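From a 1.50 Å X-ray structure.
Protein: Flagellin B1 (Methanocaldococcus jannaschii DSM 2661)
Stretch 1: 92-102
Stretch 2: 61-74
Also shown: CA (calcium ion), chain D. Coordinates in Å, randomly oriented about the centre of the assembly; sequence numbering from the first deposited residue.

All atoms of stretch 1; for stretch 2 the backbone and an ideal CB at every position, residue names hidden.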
# COMPACT_ATOMS: atom_id res chain seq x y z
N SER B 92 -16.03 -1.84 -11.14
CA SER B 92 -15.65 -2.03 -9.74
C SER B 92 -14.51 -3.05 -9.54
O SER B 92 -13.87 -3.05 -8.49
CB SER B 92 -16.86 -2.46 -8.94
OG SER B 92 -17.33 -3.73 -9.34
N SER B 93 -14.23 -3.91 -10.51
CA SER B 93 -13.23 -4.92 -10.32
C SER B 93 -12.23 -5.04 -11.46
O SER B 93 -11.54 -6.02 -11.55
CB SER B 93 -13.91 -6.28 -10.08
OG SER B 93 -14.51 -6.68 -11.26
N SER B 94 -12.12 -4.01 -12.32
CA SER B 94 -11.28 -4.16 -13.51
C SER B 94 -10.57 -2.86 -13.84
O SER B 94 -11.14 -1.80 -13.56
CB SER B 94 -12.17 -4.48 -14.75
OG SER B 94 -13.18 -5.40 -14.41
N TYR B 95 -9.35 -2.95 -14.38
CA TYR B 95 -8.63 -1.77 -14.91
C TYR B 95 -8.51 -1.91 -16.43
O TYR B 95 -8.49 -3.03 -16.98
CB TYR B 95 -7.18 -1.54 -14.28
CG TYR B 95 -6.24 -2.70 -14.47
CD1 TYR B 95 -6.21 -3.74 -13.57
CD2 TYR B 95 -5.42 -2.78 -15.58
CE1 TYR B 95 -5.39 -4.82 -13.76
CE2 TYR B 95 -4.60 -3.84 -15.79
CZ TYR B 95 -4.59 -4.89 -14.89
OH TYR B 95 -3.78 -5.98 -15.17
N VAL B 96 -8.38 -0.79 -17.12
CA VAL B 96 -8.07 -0.78 -18.54
C VAL B 96 -6.64 -0.32 -18.78
O VAL B 96 -6.19 0.66 -18.15
CB VAL B 96 -9.11 0.13 -19.27
CG1 VAL B 96 -8.73 0.35 -20.72
CG2 VAL B 96 -10.50 -0.43 -19.03
N VAL B 97 -5.93 -0.95 -19.68
CA VAL B 97 -4.59 -0.47 -19.97
C VAL B 97 -4.61 0.48 -21.16
O VAL B 97 -5.14 0.14 -22.22
CB VAL B 97 -3.63 -1.63 -20.27
CG1 VAL B 97 -2.24 -1.14 -20.64
CG2 VAL B 97 -3.57 -2.60 -19.06
N GLY B 98 -4.04 1.66 -20.98
CA GLY B 98 -3.84 2.62 -22.11
C GLY B 98 -2.40 2.57 -22.53
O GLY B 98 -1.48 2.65 -21.69
N VAL B 99 -2.18 2.58 -23.85
CA VAL B 99 -0.86 2.72 -24.39
C VAL B 99 -0.38 4.19 -24.34
O VAL B 99 -1.08 5.10 -24.82
CB VAL B 99 -0.80 2.17 -25.83
CG1 VAL B 99 0.59 2.39 -26.44
CG2 VAL B 99 -1.28 0.73 -25.86
N ILE B 100 0.78 4.45 -23.76
CA ILE B 100 1.38 5.80 -23.71
C ILE B 100 2.59 5.87 -24.63
O ILE B 100 2.79 6.87 -25.38
CB ILE B 100 1.73 6.22 -22.25
CG1 ILE B 100 0.44 6.25 -21.41
CG2 ILE B 100 2.40 7.59 -22.24
CD1 ILE B 100 -0.68 7.20 -21.82
N GLN B 101 3.41 4.84 -24.62
CA GLN B 101 4.58 4.79 -25.47
C GLN B 101 4.87 3.30 -25.75
O GLN B 101 4.86 2.49 -24.84
CB GLN B 101 5.63 5.50 -24.70
CG GLN B 101 7.00 5.47 -25.25
CD GLN B 101 7.86 6.42 -24.42
OE1 GLN B 101 7.59 7.63 -24.36
NE2 GLN B 101 8.85 5.86 -23.73
N ASP B 102 5.00 2.91 -27.01
CA ASP B 102 5.22 1.52 -27.32
C ASP B 102 5.76 1.39 -28.77
O ASP B 102 4.98 1.20 -29.65
CB ASP B 102 3.91 0.77 -27.14
CG ASP B 102 4.00 -0.69 -27.46
OD1 ASP B 102 5.12 -1.25 -27.54
OD2 ASP B 102 2.94 -1.25 -27.55
N UNK B 61 -8.94 -4.01 -2.36
CA UNK B 61 -9.57 -4.33 -3.65
C UNK B 61 -8.57 -4.95 -4.54
O UNK B 61 -7.41 -4.50 -4.55
CB UNK B 61 -10.17 -3.09 -4.32
N UNK B 62 -8.98 -5.94 -5.36
CA UNK B 62 -8.13 -6.56 -6.35
C UNK B 62 -8.81 -6.36 -7.70
O UNK B 62 -10.01 -6.65 -7.86
CB UNK B 62 -7.89 -8.04 -6.04
N UNK B 63 -8.10 -5.73 -8.62
CA UNK B 63 -8.61 -5.45 -9.96
C UNK B 63 -7.85 -6.20 -10.99
O UNK B 63 -6.60 -6.31 -10.99
CB UNK B 63 -8.56 -3.95 -10.27
N UNK B 64 -8.60 -6.70 -11.98
CA UNK B 64 -8.04 -7.50 -13.05
C UNK B 64 -8.04 -6.81 -14.41
O UNK B 64 -8.73 -5.78 -14.58
CB UNK B 64 -8.81 -8.82 -13.15
N UNK B 65 -7.26 -7.33 -15.35
CA UNK B 65 -7.06 -6.74 -16.66
C UNK B 65 -8.35 -6.85 -17.49
O UNK B 65 -8.77 -7.95 -17.80
CB UNK B 65 -5.89 -7.42 -17.38
N UNK B 66 -8.91 -5.72 -17.90
CA UNK B 66 -10.11 -5.78 -18.77
C UNK B 66 -9.73 -5.82 -20.21
O UNK B 66 -10.15 -6.75 -20.95
CB UNK B 66 -11.03 -4.58 -18.53
N UNK B 67 -9.02 -4.81 -20.69
CA UNK B 67 -8.55 -4.73 -22.08
C UNK B 67 -7.43 -3.67 -22.22
O UNK B 67 -7.03 -3.01 -21.19
CB UNK B 67 -9.72 -4.40 -23.01
N UNK B 68 -6.95 -3.44 -23.43
CA UNK B 68 -5.95 -2.46 -23.74
C UNK B 68 -6.46 -1.55 -24.89
O UNK B 68 -7.23 -2.02 -25.76
CB UNK B 68 -4.63 -3.15 -24.11
N UNK B 69 -6.07 -0.30 -24.87
CA UNK B 69 -6.48 0.69 -25.92
C UNK B 69 -5.32 1.56 -26.29
O UNK B 69 -4.48 1.92 -25.45
CB UNK B 69 -7.64 1.57 -25.45
N UNK B 70 -5.22 1.89 -27.60
CA UNK B 70 -4.23 2.81 -28.06
C UNK B 70 -4.81 4.25 -28.22
O UNK B 70 -4.10 5.13 -28.61
CB UNK B 70 -3.65 2.30 -29.38
N UNK B 71 -6.04 4.43 -27.85
CA UNK B 71 -6.67 5.76 -27.87
C UNK B 71 -6.01 6.81 -26.97
O UNK B 71 -6.21 8.02 -27.17
CB UNK B 71 -8.14 5.62 -27.46
N UNK B 72 -5.31 6.38 -25.89
CA UNK B 72 -4.56 7.26 -25.04
C UNK B 72 -3.26 7.77 -25.64
O UNK B 72 -2.57 8.64 -25.05
CB UNK B 72 -4.26 6.54 -23.72
N UNK B 73 -2.84 7.18 -26.76
CA UNK B 73 -1.53 7.49 -27.31
C UNK B 73 -1.45 8.94 -27.82
O UNK B 73 -2.29 9.35 -28.64
CB UNK B 73 -1.20 6.52 -28.44
N UNK B 74 -0.52 9.71 -27.25
CA UNK B 74 -0.24 11.11 -27.64
C UNK B 74 -1.27 12.10 -27.11
O UNK B 74 -1.27 13.27 -27.52
CB UNK B 74 -0.18 11.22 -29.16
CA CA D . 6.82 -2.39 -26.55

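Position 61 sends its CB toward stretch 1 but finds nothing of it within 5.5 Å, so many residues would suit; it is H61, which makes a weak hydrogen bond, 3.4 Å from ND1 to a water oxygen; the same water donates to S92 O. Position 62 points away into space free of stretch 1, where many side chains would suit, and is V62.

At 63 the ideal CB lies 4.1 Å from Y95 CD1, favouring an apolar chain. L63 packs its CB 4.0 Å from Y95 CD1. Position 64 is held by its backbone: its N donates to S93 O (3.0 Å, 167°) and its O accepts from Y95 N (2.9 Å). The loosely constrained CB would accept most residues, and N64 occupies it.

Position 65 places its CA over one face of the Y95 ring, 3.9 Å from the centroid and 25° off the normal, with V97 on the same side of the sheet. A large apolar or aromatic chain suits this. Y65 reaches V97 CG2 with CE2 at 3.7 Å, and its ring edge meets Y95 OH.

At 66, phi/psi of -90/-59 departs from regular strand values, while N still donates to Y95 O (2.9 Å). The ideal CB packs beside Y95 O (3.4 Å) and S94 CB (3.9 Å); small or polar residues are among several that would suit. S66 meets stretch 1 through its CB, 3.9 Å from S94 CB. The O of 67 accepts from V97 N (2.8 Å, 172°), and its CB lies 5.4 Å from V96 CG1, leaving room for a beta-branched chain among others. T67 brings CG2 to 4.2 Å from V96 CG1.

Position 68 shares a face with V97, and its CA makes a CA-H...O contact with V97 O (3.1 Å). Valine, isoleucine or leucine would suit; V68 sets CG2 4.1 Å from V97 CG1 and 3.9 Å from V99 CG2. At 69, N donates to V97 O (2.8 Å) and O accepts from V99 N (2.9 Å). V96 CG1, 5.0 Å from the ideal CB, invites a methyl: T69 CG2 approaches it to 4.2 Å.

Positions 70 to 73 form a type I turn. At 70 CB points away, permitting polar residues; T70 CG2 nevertheless lies 3.9 Å from V99 CG2. Position 71 is unconstrained by stretch 1; A71 N donates to T69 OG1 (3.0 Å).

At 72 CB points toward stretch 1, with the ideal CB 3.7 Å from V99 O, so a short hydroxyl donor is attractive. T72 OG1 donates to V99 O at 2.7 Å and lies 3.2 Å from G98 CA; an ideal CB on G98 would sit 2.6 Å from T72 OG1, a clash.

Position 73 points sideways near V99, suiting a flexible apolar chain: L73 CD1 reaches V99 CG1 at 4.1 Å. At 74, positive phi (77°) favours glycine, and G74 N donates to a water that donates to I100 O.

Stretch 2, residues 61-74: HVLNYSTVTTATLG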
# COMPACT_ATOMS: atom_id res chain seq x y z
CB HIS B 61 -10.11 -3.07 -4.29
CG HIS B 61 -11.11 -2.38 -3.47
ND1 HIS B 61 -12.46 -2.62 -3.59
CD2 HIS B 61 -10.97 -1.48 -2.48
CE1 HIS B 61 -13.10 -1.86 -2.71
NE2 HIS B 61 -12.22 -1.17 -2.02
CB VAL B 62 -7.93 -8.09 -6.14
CG1 VAL B 62 -6.86 -8.64 -7.05
CG2 VAL B 62 -7.55 -8.35 -4.68
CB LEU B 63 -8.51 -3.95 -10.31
CG LEU B 63 -9.31 -2.92 -9.57
CD1 LEU B 63 -8.83 -2.70 -8.19
CD2 LEU B 63 -9.22 -1.57 -10.28
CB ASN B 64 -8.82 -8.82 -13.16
CG ASN B 64 -8.68 -9.63 -11.87
OD1 ASN B 64 -7.62 -10.17 -11.59
ND2 ASN B 64 -9.74 -9.68 -11.09
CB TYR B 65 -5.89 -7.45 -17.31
CG TYR B 65 -5.40 -7.05 -18.68
CD1 TYR B 65 -6.14 -7.35 -19.84
CD2 TYR B 65 -4.19 -6.44 -18.84
CE1 TYR B 65 -5.66 -7.01 -21.07
CE2 TYR B 65 -3.66 -6.16 -20.09
CZ TYR B 65 -4.41 -6.44 -21.24
OH TYR B 65 -3.84 -6.16 -22.44
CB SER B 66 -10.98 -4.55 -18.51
OG SER B 66 -12.14 -4.62 -19.33
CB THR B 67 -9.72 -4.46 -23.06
OG1 THR B 67 -9.25 -4.64 -24.40
CG2 THR B 67 -10.26 -3.00 -22.84
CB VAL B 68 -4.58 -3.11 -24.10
CG1 VAL B 68 -4.71 -4.15 -25.21
CG2 VAL B 68 -3.53 -2.07 -24.47
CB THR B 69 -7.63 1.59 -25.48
OG1 THR B 69 -7.90 2.55 -26.54
CG2 THR B 69 -7.32 2.37 -24.18
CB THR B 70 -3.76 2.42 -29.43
OG1 THR B 70 -4.93 2.11 -30.19
CG2 THR B 70 -2.82 1.13 -29.40
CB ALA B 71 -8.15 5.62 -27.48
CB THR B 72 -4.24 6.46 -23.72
OG1 THR B 72 -3.69 5.15 -24.06
CG2 THR B 72 -5.52 6.21 -22.91
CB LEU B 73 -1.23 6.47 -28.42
CG LEU B 73 0.17 6.41 -28.99
CD1 LEU B 73 1.18 6.16 -27.90
CD2 LEU B 73 0.22 5.28 -30.02
O HOH W 1 -12.75 -4.33 -6.46
O HOH W 2 1.42 9.15 -25.50
O HOH W 3 8.67 -1.29 -27.71
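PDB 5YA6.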